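Local structure of 75aa long hypothetical regulatory protein AsnC (Pyrococcus horikoshii, 2CVI) at residues A[18-21]-A[22-25]; A[8-12]-A[13-17]; A[58-61]-A[62-65]; A[45-48]-A[49-53]. The protein is of unknown function but, as an Lrp/AsnC ligand-binding domain protein that binds copies of itself, probably senses small effector molecules in transcriptional regulation. All coordinates share one frame; numbering follows the deposited sequence.

In the fold
All four contacts are local. Contacts 2 and 4 are turns that lead from a strand into a helix of the ferredoxin-like fold, whereas contacts 1 and 3 lie toward the C-terminal parts of those helices, 15-23 and 49-59. Contact 2 alone is a surface contact, a turn gripped by weak bonds and one carboxylate; contacts 1, 3 and 4 are partly buried. Contact 4, on the opposite side of the chain's centre from contact 2, uses a threonine cap. Contacts 1 and 3 meet each other through apolar side chains, Met-25 CE lying 3.5 Å from Met-63 CE. Their backbones differ: contact 1 is helical and ends at a potassium site, while contact 3 tightens into a 3-10 turn. Contacts 2 and 3 join at Ala-11 and Glu-65.

Contact 1. Residues A[18-21]-A[22-25]. With K (potassium ion), chain C.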
loop_
_atom_site.group_PDB
_atom_site.type_symbol
_atom_site.label_atom_id
_atom_site.label_comp_id
_atom_site.label_asym_id
_atom_site.label_seq_id
_atom_site.Cartn_x
_atom_site.Cartn_y
_atom_site.Cartn_z
ATOM N N VAL A 18 4.612 5.627 16.196
ATOM C CA VAL A 18 4.604 6.459 15.000
ATOM C C VAL A 18 3.234 6.353 14.330
ATOM O O VAL A 18 2.696 7.340 13.874
ATOM C CB VAL A 18 5.714 5.996 13.962
ATOM C CG1 VAL A 18 5.436 6.586 12.566
ATOM C CG2 VAL A 18 7.092 6.452 14.448
ATOM N N MET A 19 2.703 5.133 14.253
ATOM C CA MET A 19 1.405 4.880 13.619
ATOM C C MET A 19 0.343 5.734 14.326
ATOM O O MET A 19 -0.475 6.381 13.689
ATOM C CB MET A 19 1.068 3.378 13.724
ATOM C CG MET A 19 0.860 2.579 12.397
ATOM S SD MET A 19 -0.817 1.794 12.357
ATOM C CE MET A 19 -0.965 1.100 13.979
ATOM N N GLU A 20 0.371 5.774 15.649
ATOM C CA GLU A 20 -0.628 6.582 16.325
ATOM C C GLU A 20 -0.405 8.068 16.139
ATOM O O GLU A 20 -1.371 8.833 16.011
ATOM C CB GLU A 20 -0.726 6.202 17.786
ATOM C CG GLU A 20 -1.358 4.811 17.927
ATOM C CD GLU A 20 -2.580 4.616 17.002
ATOM O OE1 GLU A 20 -2.466 3.839 16.018
ATOM O OE2 GLU A 20 -3.649 5.244 17.257
ATOM N N LYS A 21 0.852 8.507 16.102
ATOM C CA LYS A 21 1.087 9.919 15.855
ATOM C C LYS A 21 0.676 10.251 14.433
ATOM O O LYS A 21 0.161 11.337 14.170
ATOM C CB LYS A 21 2.555 10.299 16.024
ATOM C CG LYS A 21 3.019 10.394 17.473
ATOM C CD LYS A 21 4.505 10.832 17.488
ATOM C CE LYS A 21 5.014 11.101 18.905
ATOM N NZ LYS A 21 5.204 9.908 19.768
ATOM N N LEU A 22 0.916 9.316 13.511
ATOM C CA LEU A 22 0.545 9.547 12.120
ATOM C C LEU A 22 -0.956 9.605 11.949
ATOM O O LEU A 22 -1.467 10.506 11.331
ATOM C CB LEU A 22 1.124 8.455 11.192
ATOM C CG LEU A 22 2.636 8.484 10.969
ATOM C CD1 LEU A 22 3.053 7.204 10.288
ATOM C CD2 LEU A 22 3.007 9.697 10.140
ATOM N N LEU A 23 -1.665 8.624 12.511
ATOM C CA LEU A 23 -3.106 8.588 12.365
ATOM C C LEU A 23 -3.792 9.825 12.929
ATOM O O LEU A 23 -4.881 10.191 12.490
ATOM C CB LEU A 23 -3.661 7.331 13.037
ATOM C CG LEU A 23 -3.651 6.156 12.067
ATOM C CD1 LEU A 23 -3.953 4.859 12.841
ATOM C CD2 LEU A 23 -4.651 6.422 10.909
ATOM N N ALA A 24 -3.152 10.479 13.901
ATOM C CA ALA A 24 -3.747 11.673 14.504
ATOM C C ALA A 24 -3.638 12.877 13.584
ATOM O O ALA A 24 -4.296 13.889 13.779
ATOM C CB ALA A 24 -3.088 11.966 15.845
ATOM N N MET A 25 -2.802 12.751 12.549
ATOM C CA MET A 25 -2.630 13.883 11.633
ATOM C C MET A 25 -3.770 13.946 10.641
ATOM O O MET A 25 -4.191 12.936 10.068
ATOM C CB MET A 25 -1.299 13.782 10.880
ATOM C CG MET A 25 -0.088 13.830 11.766
ATOM S SD MET A 25 1.444 13.486 10.907
ATOM C CE MET A 25 2.616 13.603 12.298
HETATM K K K C . -6.255 11.233 10.531
HETATM O O HOH W 1 -6.858 13.950 12.234
#
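Val-18 and Leu-22, one turn apart on helix 15-23 of this ferredoxin-like domain, lie side by side and point the same way. Val-18 holds CG1 anti to its own N (chi1 163°), which brings that methyl alongside the leucine branch; CG1 and Leu-22 CD1 are only 3.4 Å apart, tighter than usual van der Waals contact. In the backbone of the same turn, Leu-22 N gives a short hydrogen bond of 2.7 Å to Val-18 O. Leu-22 continues inward to Leu-40 and Val-42 of strand 40-46 and to Ile-60 and Met-63 beyond the other helix, and an alanine here would probably open a gap among these partners and rob the Val-18 methyl of its neighbour. On the outer side, Glu-20 bends at chi2 and slants across Leu-23, its OE1 3.7 Å from CD1. Met-25, by contrast, runs extended beyond CG past the last turn, with CG 3.5 Å from Lys-21 O, and leans toward Phe-55 and Lys-59. Ala-24 N reaches back to Glu-20 O, and weakly to Lys-21 O as well. Two carbonyls at this helix end turn onto a potassium ion, with Val-28 O as a further ligand. Leu-23 O binds the potassium at 2.6 Å and Met-25 O at 2.7 Å, while a water near the ion donates to Ala-24 O at 3.0 Å.

Contact 2. Residues A[8-12]-A[13-17]; sequences MVTAA and GKERE
Ala-11 and Lys-14 meet across a tight surface turn that carries the chain from the end of strand 2-10 into helix 15-23. Lys-14 stretches out beyond CG and lies along the alanine methyl, with its CD just 3.3 Å from Ala-11 CB, a close fit. The backbone bond closing the turn is weak, Lys-14 N to Ala-11 O at 3.4 Å, and Thr-10 OG1 adds a second weak bond to the same carbonyl oxygen. This is a type II beta turn, and it makes the first strand-to-helix connection of the ferredoxin-like fold. Its third position holds Gly-13, where a side chain would be jammed against the carbonyl oxygen of Ala-12. Glu-15 ties the turn to the helix: a bend at chi2 (84°) folds its carboxylate back, and OE2 accepts from Gly-13 N at 3.1 Å on the syn side, 30° out of the carboxylate plane. The same oxygen sits 3.5 Å from Ala-12 CA and 3.6 Å from Thr-10 OG1, whose side chain runs at a slant to that of Glu-15. Outside the turn, Thr-10 N is bonded to the carboxylate of Asp-39, and the aliphatic part of Lys-14 packs on Glu-65.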
loop_
_atom_site.group_PDB
_atom_site.type_symbol
_atom_site.label_atom_id
_atom_site.label_comp_id
_atom_site.label_asym_id
_atom_site.label_seq_id
_atom_site.Cartn_x
_atom_site.Cartn_y
_atom_site.Cartn_z
ATOM N N MET A 8 7.154 3.428 4.485
ATOM C CA MET A 8 8.156 3.855 5.447
ATOM C C MET A 8 9.004 2.775 6.065
ATOM O O MET A 8 8.523 1.667 6.330
ATOM C CB MET A 8 7.476 4.596 6.599
ATOM C CG MET A 8 6.464 5.694 6.148
ATOM S SD MET A 8 5.822 6.519 7.618
ATOM C CE MET A 8 4.786 7.833 6.824
ATOM N N VAL A 9 10.276 3.126 6.302
ATOM C CA VAL A 9 11.240 2.271 7.015
ATOM C C VAL A 9 11.331 2.955 8.368
ATOM O O VAL A 9 11.502 4.168 8.472
ATOM C CB VAL A 9 12.622 2.261 6.345
ATOM C CG1 VAL A 9 13.626 1.506 7.246
ATOM C CG2 VAL A 9 12.539 1.652 4.989
ATOM N N THR A 10 11.154 2.217 9.449
ATOM C CA THR A 10 11.237 2.833 10.753
ATOM C C THR A 10 12.210 2.071 11.633
ATOM O O THR A 10 12.524 0.915 11.353
ATOM C CB THR A 10 9.881 2.834 11.493
ATOM O OG1 THR A 10 9.514 1.488 11.813
ATOM C CG2 THR A 10 8.772 3.421 10.651
ATOM N N ALA A 11 12.679 2.737 12.671
ATOM C CA ALA A 11 13.537 2.091 13.665
ATOM C C ALA A 11 12.648 1.010 14.305
ATOM O O ALA A 11 11.446 1.192 14.470
ATOM C CB ALA A 11 13.939 3.108 14.711
ATOM N N ALA A 12 13.244 -0.113 14.691
ATOM C CA ALA A 12 12.426 -1.195 15.270
ATOM C C ALA A 12 11.794 -0.835 16.629
ATOM O O ALA A 12 12.417 -0.170 17.442
ATOM C CB ALA A 12 13.290 -2.490 15.368
ATOM N N GLY A 13 10.539 -1.263 16.820
ATOM C CA GLY A 13 9.804 -0.998 18.046
ATOM C C GLY A 13 9.036 0.323 18.099
ATOM O O GLY A 13 8.285 0.585 19.048
ATOM N N LYS A 14 9.214 1.158 17.082
ATOM C CA LYS A 14 8.533 2.449 17.038
ATOM C C LYS A 14 7.322 2.524 16.095
ATOM O O LYS A 14 6.677 3.570 15.981
ATOM C CB LYS A 14 9.560 3.525 16.665
ATOM C CG LYS A 14 10.719 3.555 17.652
ATOM C CD LYS A 14 11.926 4.249 17.078
ATOM C CE LYS A 14 13.131 4.147 18.009
ATOM N NZ LYS A 14 14.269 5.016 17.552
ATOM N N GLU A 15 7.012 1.417 15.431
ATOM C CA GLU A 15 5.900 1.351 14.475
ATOM C C GLU A 15 4.550 1.871 14.954
ATOM O O GLU A 15 3.939 2.738 14.303
ATOM C CB GLU A 15 5.706 -0.095 13.987
ATOM C CG GLU A 15 6.917 -0.748 13.309
ATOM C CD GLU A 15 7.894 -1.356 14.292
ATOM O OE1 GLU A 15 7.443 -1.895 15.317
ATOM O OE2 GLU A 15 9.115 -1.326 14.030
ATOM N N ARG A 16 4.075 1.324 16.068
ATOM C CA ARG A 16 2.783 1.703 16.620
ATOM C C ARG A 16 2.770 3.121 17.178
ATOM O O ARG A 16 1.755 3.820 17.030
ATOM C CB ARG A 16 2.349 0.704 17.712
ATOM C CG ARG A 16 1.966 -0.702 17.221
ATOM C CD ARG A 16 1.354 -1.505 18.381
ATOM N NE ARG A 16 0.682 -2.739 17.966
ATOM C CZ ARG A 16 0.003 -3.539 18.790
ATOM N NH1 ARG A 16 -0.103 -3.241 20.079
ATOM N NH2 ARG A 16 -0.574 -4.642 18.325
ATOM N N GLU A 17 3.870 3.529 17.828
ATOM C CA GLU A 17 4.020 4.881 18.397
ATOM C C GLU A 17 3.882 5.888 17.277
ATOM O O GLU A 17 3.158 6.885 17.400
ATOM C CB GLU A 17 5.409 5.075 19.035
ATOM C CG GLU A 17 5.784 6.563 19.245
ATOM C CD GLU A 17 7.202 6.787 19.786
ATOM O OE1 GLU A 17 7.721 7.915 19.658
ATOM O OE2 GLU A 17 7.799 5.853 20.350
#

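Contact 3. Residues A[58-61]-A[62-65]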
loop_
_atom_site.group_PDB
_atom_site.type_symbol
_atom_site.label_atom_id
_atom_site.label_comp_id
_atom_site.label_asym_id
_atom_site.label_seq_id
_atom_site.Cartn_x
_atom_site.Cartn_y
_atom_site.Cartn_z
ATOM N N GLU A 58 8.895 17.819 5.540
ATOM C CA GLU A 58 8.874 18.530 6.816
ATOM C C GLU A 58 8.191 17.796 7.961
ATOM O O GLU A 58 8.812 17.562 8.992
ATOM C CB GLU A 58 8.209 19.889 6.692
ATOM C CG GLU A 58 8.760 20.752 5.567
ATOM C CD GLU A 58 8.057 22.109 5.495
ATOM O OE1 GLU A 58 7.957 22.707 4.402
ATOM O OE2 GLU A 58 7.607 22.598 6.544
ATOM N N LYS A 59 6.920 17.449 7.784
ATOM C CA LYS A 59 6.196 16.796 8.877
ATOM C C LYS A 59 6.804 15.469 9.295
ATOM O O LYS A 59 6.926 15.198 10.481
ATOM C CB LYS A 59 4.730 16.604 8.499
ATOM C CG LYS A 59 3.828 16.358 9.701
ATOM C CD LYS A 59 2.493 17.064 9.483
ATOM C CE LYS A 59 1.607 17.072 10.707
ATOM N NZ LYS A 59 0.228 17.576 10.348
ATOM N N ILE A 60 7.188 14.634 8.335
ATOM C CA ILE A 60 7.775 13.348 8.684
ATOM C C ILE A 60 9.096 13.511 9.436
ATOM O O ILE A 60 9.418 12.681 10.291
ATOM C CB ILE A 60 7.976 12.460 7.439
ATOM C CG1 ILE A 60 6.602 12.076 6.879
ATOM C CG2 ILE A 60 8.783 11.193 7.801
ATOM C CD1 ILE A 60 5.651 11.448 7.879
ATOM N N ARG A 61 9.846 14.584 9.160
ATOM C CA ARG A 61 11.087 14.798 9.896
ATOM C C ARG A 61 10.899 15.146 11.377
ATOM O O ARG A 61 11.880 15.202 12.127
ATOM C CB ARG A 61 11.951 15.859 9.172
ATOM C CG ARG A 61 12.780 15.232 8.075
ATOM C CD ARG A 61 13.801 16.234 7.515
ATOM N NE ARG A 61 14.775 15.607 6.640
ATOM C CZ ARG A 61 14.609 15.471 5.322
ATOM N NH1 ARG A 61 13.486 15.935 4.758
ATOM N NH2 ARG A 61 15.575 14.916 4.573
ATOM N N LYS A 62 9.656 15.374 11.807
ATOM C CA LYS A 62 9.394 15.636 13.236
ATOM C C LYS A 62 9.461 14.313 13.989
ATOM O O LYS A 62 9.511 14.306 15.222
ATOM C CB LYS A 62 8.000 16.274 13.449
ATOM C CG LYS A 62 7.850 17.652 12.792
ATOM C CD LYS A 62 6.472 18.284 13.019
ATOM C CE LYS A 62 6.258 18.573 14.486
ATOM N NZ LYS A 62 7.466 19.213 15.071
ATOM N N MET A 63 9.467 13.196 13.253
ATOM C CA MET A 63 9.533 11.862 13.850
ATOM C C MET A 63 10.794 11.173 13.357
ATOM O O MET A 63 10.775 10.441 12.371
ATOM C CB MET A 63 8.290 11.047 13.461
ATOM C CG MET A 63 7.020 11.646 14.041
ATOM S SD MET A 63 5.510 10.985 13.298
ATOM C CE MET A 63 5.610 11.857 11.747
ATOM N N PRO A 64 11.926 11.376 14.049
ATOM C CA PRO A 64 13.156 10.728 13.581
ATOM C C PRO A 64 13.155 9.200 13.591
ATOM O O PRO A 64 14.065 8.561 13.070
ATOM C CB PRO A 64 14.240 11.358 14.462
ATOM C CG PRO A 64 13.506 11.702 15.739
ATOM C CD PRO A 64 12.156 12.214 15.239
ATOM N N GLU A 65 12.093 8.633 14.156
ATOM C CA GLU A 65 11.950 7.184 14.157
ATOM C C GLU A 65 11.715 6.708 12.710
ATOM O O GLU A 65 11.942 5.544 12.363
ATOM C CB GLU A 65 10.744 6.765 15.011
ATOM C CG GLU A 65 10.856 7.047 16.509
ATOM C CD GLU A 65 10.551 8.472 16.897
ATOM O OE1 GLU A 65 10.123 9.263 16.042
ATOM O OE2 GLU A 65 10.731 8.810 18.089
#
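A 3-10 turn from Ile-60 to Lys-62 follows helix 49-59, and at its end Ile-60 and Met-63 meet both by backbone and by side chain. Two successive hydrogen bonds span three residues each: Lys-62 N to Lys-59 O and Met-63 N to Ile-60 O, both 3.0 Å. In each the donor stands well above the plane of the carbonyl it meets, by 57° and 51°, consistent with the tighter winding of a 3-10 turn. The sulfur chain of Met-63 bends at chi3 (-75°), bringing its CE methyl back toward the turn; there it touches Ile-60 CD1 at 3.9 Å, the two side chains slanting across one another, and lies 3.8 Å from Lys-59 O. That carbonyl oxygen is covered from a second direction by the aliphatic part of Lys-62, whose CB comes within 3.3 Å of it. Arg-61 takes no part in this apolar packing; its NH1 bonds to Thr-57 O, back along the helix. Ile-60 also presses on Ile-66 and Thr-69 of the last strand, while Met-63 reaches Lys-21 and Met-25. The turn thus brings the end of one helix against the other on a common sheet face, the helix pairing of the ferredoxin-like fold seen in Lrp/AsnC ligand-binding domains.

Contact 4. Residues A[45-48]-A[49-53]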
loop_
_atom_site.group_PDB
_atom_site.type_symbol
_atom_site.label_atom_id
_atom_site.label_comp_id
_atom_site.label_asym_id
_atom_site.label_seq_id
_atom_site.Cartn_x
_atom_site.Cartn_y
_atom_site.Cartn_z
ATOM N N GLU A 45 -4.140 12.027 1.973
ATOM C CA GLU A 45 -4.852 12.870 1.013
ATOM C C GLU A 45 -4.497 14.323 1.385
ATOM O O GLU A 45 -4.558 14.721 2.556
ATOM C CB GLU A 45 -6.385 12.627 1.080
ATOM C CG GLU A 45 -6.787 11.230 0.623
ATOM C CD GLU A 45 -8.273 10.906 0.831
ATOM O OE1 GLU A 45 -8.923 11.582 1.650
ATOM O OE2 GLU A 45 -8.766 9.969 0.179
ATOM N N THR A 46 -4.115 15.097 0.378
ATOM C CA THR A 46 -3.747 16.506 0.554
ATOM C C THR A 46 -4.401 17.338 -0.545
ATOM O O THR A 46 -4.802 16.804 -1.577
ATOM C CB THR A 46 -2.206 16.711 0.519
ATOM O OG1 THR A 46 -1.681 16.290 -0.746
ATOM C CG2 THR A 46 -1.530 15.934 1.678
ATOM N N ASP A 47 -4.494 18.650 -0.335
ATOM C CA ASP A 47 -5.124 19.502 -1.334
ATOM C C ASP A 47 -4.343 19.566 -2.640
ATOM O O ASP A 47 -4.905 19.532 -3.742
ATOM C CB ASP A 47 -5.261 20.913 -0.760
ATOM C CG ASP A 47 -6.248 20.985 0.382
ATOM O OD1 ASP A 47 -7.018 20.017 0.578
ATOM O OD2 ASP A 47 -6.262 22.028 1.077
ATOM N N THR A 48 -3.037 19.688 -2.502
ATOM C CA THR A 48 -2.131 19.845 -3.617
ATOM C C THR A 48 -0.891 18.991 -3.447
ATOM O O THR A 48 -0.619 18.447 -2.352
ATOM C CB THR A 48 -1.624 21.320 -3.697
ATOM O OG1 THR A 48 -0.798 21.605 -2.540
ATOM C CG2 THR A 48 -2.828 22.305 -3.676
ATOM N N LEU A 49 -0.132 18.866 -4.526
ATOM C CA LEU A 49 1.151 18.166 -4.477
ATOM C C LEU A 49 2.136 18.910 -3.591
ATOM O O LEU A 49 2.959 18.300 -2.894
ATOM C CB LEU A 49 1.758 17.987 -5.874
ATOM C CG LEU A 49 1.300 16.771 -6.640
ATOM C CD1 LEU A 49 2.191 16.669 -7.884
ATOM C CD2 LEU A 49 1.456 15.467 -5.792
ATOM N N LYS A 50 2.086 20.238 -3.606
ATOM C CA LYS A 50 2.976 21.007 -2.772
ATOM C C LYS A 50 2.718 20.643 -1.307
ATOM O O LYS A 50 3.653 20.497 -0.519
ATOM C CB LYS A 50 2.738 22.504 -3.024
ATOM C CG LYS A 50 3.517 23.388 -2.094
ATOM C CD LYS A 50 3.473 24.822 -2.550
ATOM C CE LYS A 50 4.043 25.736 -1.480
ATOM N NZ LYS A 50 4.210 27.121 -1.989
ATOM N N ASP A 51 1.447 20.478 -0.949
ATOM C CA ASP A 51 1.120 20.096 0.423
ATOM C C ASP A 51 1.672 18.702 0.745
ATOM O O ASP A 51 2.171 18.460 1.846
ATOM C CB ASP A 51 -0.400 20.113 0.652
ATOM C CG ASP A 51 -0.980 21.524 0.662
ATOM O OD1 ASP A 51 -0.320 22.422 1.215
ATOM O OD2 ASP A 51 -2.092 21.708 0.136
ATOM N N LEU A 52 1.550 17.782 -0.196
ATOM C CA LEU A 52 2.087 16.440 0.027
ATOM C C LEU A 52 3.609 16.496 0.196
ATOM O O LEU A 52 4.152 15.797 1.047
ATOM C CB LEU A 52 1.692 15.538 -1.137
ATOM C CG LEU A 52 2.331 14.142 -1.118
ATOM C CD1 LEU A 52 1.899 13.398 0.160
ATOM C CD2 LEU A 52 1.964 13.391 -2.414
ATOM N N ASP A 53 4.289 17.286 -0.631
ATOM C CA ASP A 53 5.732 17.412 -0.562
ATOM C C ASP A 53 6.157 17.925 0.804
ATOM O O ASP A 53 7.103 17.408 1.410
ATOM C CB ASP A 53 6.209 18.358 -1.672
ATOM C CG ASP A 53 7.669 18.197 -1.970
ATOM O OD1 ASP A 53 8.186 17.062 -1.878
ATOM O OD2 ASP A 53 8.302 19.211 -2.305
#
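Thr-46, at the end of strand 40-46, crosses Leu-52 at about a right angle, its OG1 resting 3.5 Å from Leu-52 CB. With chi1 at 61° that hydroxyl sits between the backbone N and the carbonyl carbon, where it can donate to Thr-48 O at 2.9 Å from above the carbonyl plane. A valine in its place has no hydroxyl to give and would probably leave Thr-48 O with one donor fewer and the turn less firmly held. Asp-47 follows, its CB 3.4 Å from Asp-51 OD2; the OD2 atoms of the two aspartates lie 4.3 Å apart, which may make each carboxylate a little harder to ionise. Thr-48 is the N-cap. Its OG1 accepts from Asp-51 N at 3.0 Å in a fairly straight bond (156°) and donates weakly to Asp-51 OD2. Its carbonyl starts the helical bonding, taking Leu-52 N at 3.1 Å on the face opposite to the Thr-46 hydroxyl, and is thereby gripped from two sides. Beyond this cap helix 49-59 lies over the sheet of the ferredoxin-like fold, with Leu-49 against Val-2 and Leu-52 against Ala-4 of strand 2-10, and both on Ile-73 of strand 66-77.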